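Local coordinates for putative outer membrane lipoprotein (Salmonella typhimurium LT2, PDB 2RD1) that is of unknown function but, as a putative lipoprotein of the DUF903 family, is probably tethered to the bacterial outer membrane by a lipid anchor, at residues 5-10 with 19-24. Sequence-based numbering, arbitrary orientation.
Sequences YVMTTK and GKPQLD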
loop_
_atom_site.group_PDB
_atom_site.type_symbol
_atom_site.label_atom_id
_atom_site.label_comp_id
_atom_site.label_asym_id
_atom_site.label_seq_id
_atom_site.Cartn_x
_atom_site.Cartn_y
_atom_site.Cartn_z
ATOM N N TYR A 5 -5.485 -0.238 -3.718
ATOM C CA TYR A 5 -5.338 -0.587 -2.323
ATOM C C TYR A 5 -4.970 0.710 -1.649
ATOM O O TYR A 5 -4.374 1.592 -2.275
ATOM C CB TYR A 5 -4.208 -1.590 -2.104
ATOM C CG TYR A 5 -4.624 -3.042 -2.197
ATOM C CD1 TYR A 5 -4.969 -3.615 -3.413
ATOM C CD2 TYR A 5 -4.663 -3.842 -1.061
ATOM C CE1 TYR A 5 -5.343 -4.962 -3.500
ATOM C CE2 TYR A 5 -5.032 -5.183 -1.131
ATOM C CZ TYR A 5 -5.371 -5.737 -2.355
ATOM O OH TYR A 5 -5.729 -7.066 -2.417
ATOM N N VAL A 6 -5.357 0.838 -0.386
ATOM C CA VAL A 6 -5.040 2.022 0.384
ATOM C C VAL A 6 -4.135 1.581 1.515
ATOM O O VAL A 6 -4.483 0.714 2.321
ATOM C CB VAL A 6 -6.293 2.688 0.961
ATOM C CG1 VAL A 6 -5.892 3.833 1.885
ATOM C CG2 VAL A 6 -7.165 3.189 -0.169
HETATM N N MSE A 7 -2.960 2.192 1.543
HETATM C CA MSE A 7 -1.938 1.912 2.528
HETATM C C MSE A 7 -1.897 3.018 3.568
HETATM O O MSE A 7 -1.881 4.197 3.226
HETATM C CB MSE A 7 -0.584 1.828 1.824
HETATM C CG MSE A 7 0.610 1.629 2.736
HETATM SE SE MSE A 7 2.272 1.719 1.730
HETATM C CE MSE A 7 2.309 -0.086 1.058
ATOM N N THR A 8 -1.888 2.632 4.836
ATOM C CA THR A 8 -1.803 3.596 5.918
ATOM C C THR A 8 -0.456 3.379 6.593
ATOM O O THR A 8 -0.123 2.261 6.983
ATOM C CB THR A 8 -2.923 3.396 6.937
ATOM O OG1 THR A 8 -4.184 3.573 6.280
ATOM C CG2 THR A 8 -2.810 4.424 8.063
ATOM N N THR A 9 0.328 4.444 6.724
ATOM C CA THR A 9 1.640 4.301 7.336
ATOM C C THR A 9 1.646 4.589 8.830
ATOM O O THR A 9 0.727 5.200 9.376
ATOM C CB THR A 9 2.700 5.199 6.623
ATOM O OG1 THR A 9 2.425 6.582 6.882
ATOM C CG2 THR A 9 2.672 4.949 5.097
ATOM N N LYS A 10 2.700 4.123 9.483
ATOM C CA LYS A 10 2.878 4.296 10.913
ATOM C C LYS A 10 2.799 5.764 11.306
ATOM O O LYS A 10 2.185 6.104 12.317
ATOM C CB LYS A 10 4.228 3.709 11.334
ATOM C CG LYS A 10 4.485 3.732 12.834
ATOM C CD LYS A 10 5.761 2.984 13.184
ATOM C CE LYS A 10 6.036 3.027 14.676
ATOM N NZ LYS A 10 7.213 2.186 15.043
ATOM N N GLY A 19 -2.759 -1.954 -7.649
ATOM C CA GLY A 19 -2.449 -3.350 -7.395
ATOM C C GLY A 19 -2.054 -3.547 -5.940
ATOM O O GLY A 19 -1.749 -2.580 -5.246
ATOM N N LYS A 20 -2.058 -4.794 -5.477
ATOM C CA LYS A 20 -1.698 -5.105 -4.095
ATOM C C LYS A 20 -0.191 -5.063 -3.869
ATOM O O LYS A 20 0.564 -5.733 -4.567
ATOM C CB LYS A 20 -2.223 -6.493 -3.711
ATOM C CG LYS A 20 -1.831 -6.945 -2.300
ATOM C CD LYS A 20 -2.361 -8.349 -1.974
ATOM C CE LYS A 20 -2.141 -8.679 -0.493
ATOM N NZ LYS A 20 -2.676 -10.018 -0.105
ATOM N N PRO A 21 0.264 -4.274 -2.886
ATOM C CA PRO A 21 1.694 -4.174 -2.590
ATOM C C PRO A 21 2.267 -5.539 -2.228
ATOM O O PRO A 21 1.556 -6.391 -1.698
ATOM C CB PRO A 21 1.734 -3.183 -1.427
ATOM C CG PRO A 21 0.565 -2.287 -1.725
ATOM C CD PRO A 21 -0.502 -3.298 -2.090
ATOM N N GLN A 22 3.548 -5.749 -2.517
ATOM C CA GLN A 22 4.182 -7.031 -2.234
ATOM C C GLN A 22 5.200 -6.920 -1.112
ATOM O O GLN A 22 5.977 -5.970 -1.050
ATOM C CB GLN A 22 4.845 -7.573 -3.500
ATOM C CG GLN A 22 3.867 -7.803 -4.648
ATOM C CD GLN A 22 2.841 -8.876 -4.336
ATOM O OE1 GLN A 22 3.187 -10.044 -4.162
ATOM N NE2 GLN A 22 1.572 -8.484 -4.257
ATOM N N LEU A 23 5.193 -7.912 -0.231
ATOM C CA LEU A 23 6.091 -7.938 0.914
ATOM C C LEU A 23 7.178 -9.010 0.827
ATOM O O LEU A 23 6.892 -10.174 0.557
ATOM C CB LEU A 23 5.258 -8.125 2.188
ATOM C CG LEU A 23 5.886 -8.587 3.507
ATOM C CD1 LEU A 23 7.082 -7.728 3.884
ATOM C CD2 LEU A 23 4.820 -8.524 4.590
ATOM N N ASP A 24 8.424 -8.600 1.047
ATOM C CA ASP A 24 9.564 -9.515 1.027
ATOM C C ASP A 24 10.024 -9.762 2.456
ATOM O O ASP A 24 10.624 -8.888 3.081
ATOM C CB ASP A 24 10.726 -8.926 0.222
ATOM C CG ASP A 24 10.783 -9.456 -1.200
ATOM O OD1 ASP A 24 10.955 -10.683 -1.370
ATOM O OD2 ASP A 24 10.653 -8.646 -2.144
#
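One face of the Tyr-5 ring is covered by Lys-20, whose CB stands 3.4 Å above the ring plane, displaced toward the rim near CE1 and CZ. This is a CH-pi contact, with CB 3.8 Å from the centroid of the Tyr-5 ring. CG of Lys-20 anti to its backbone N (chi1 177°) and an extended chain beyond it carry the aliphatic stem past the phenol, where CD lies 3.6 Å from Tyr-5 OH. The carbonyl O of Gly-19 and CD of Pro-21 approach the Tyr-5 ring obliquely, the latter 4.1 Å from Tyr-5 CG. Two residues along the strand, selenomethionine Met-7 turns inward; its bent end (chi3 -82°) brings CE to 4.0 Å from Pro-21 CG, the two side chains lying alongside with opposite senses. Pro-21 and Met-7 are buried, and both also touch Leu-50 of strand 47-52. No hydrogen bond joins the segments. Within 19-24, the amide of Gln-22 folds back, NE2 donating a nearly straight bond of 2.9 Å to Lys-20 O from above the carbonyl plane. Strand 4-9 is the central strand of one three-stranded antiparallel sheet, whereas 22-24 is an outer strand of a second. The contact thus packs the connection between the sheets against the first one, consistent with the small beta-barrel of SH3-like folds, the clan in which DUF903 is placed.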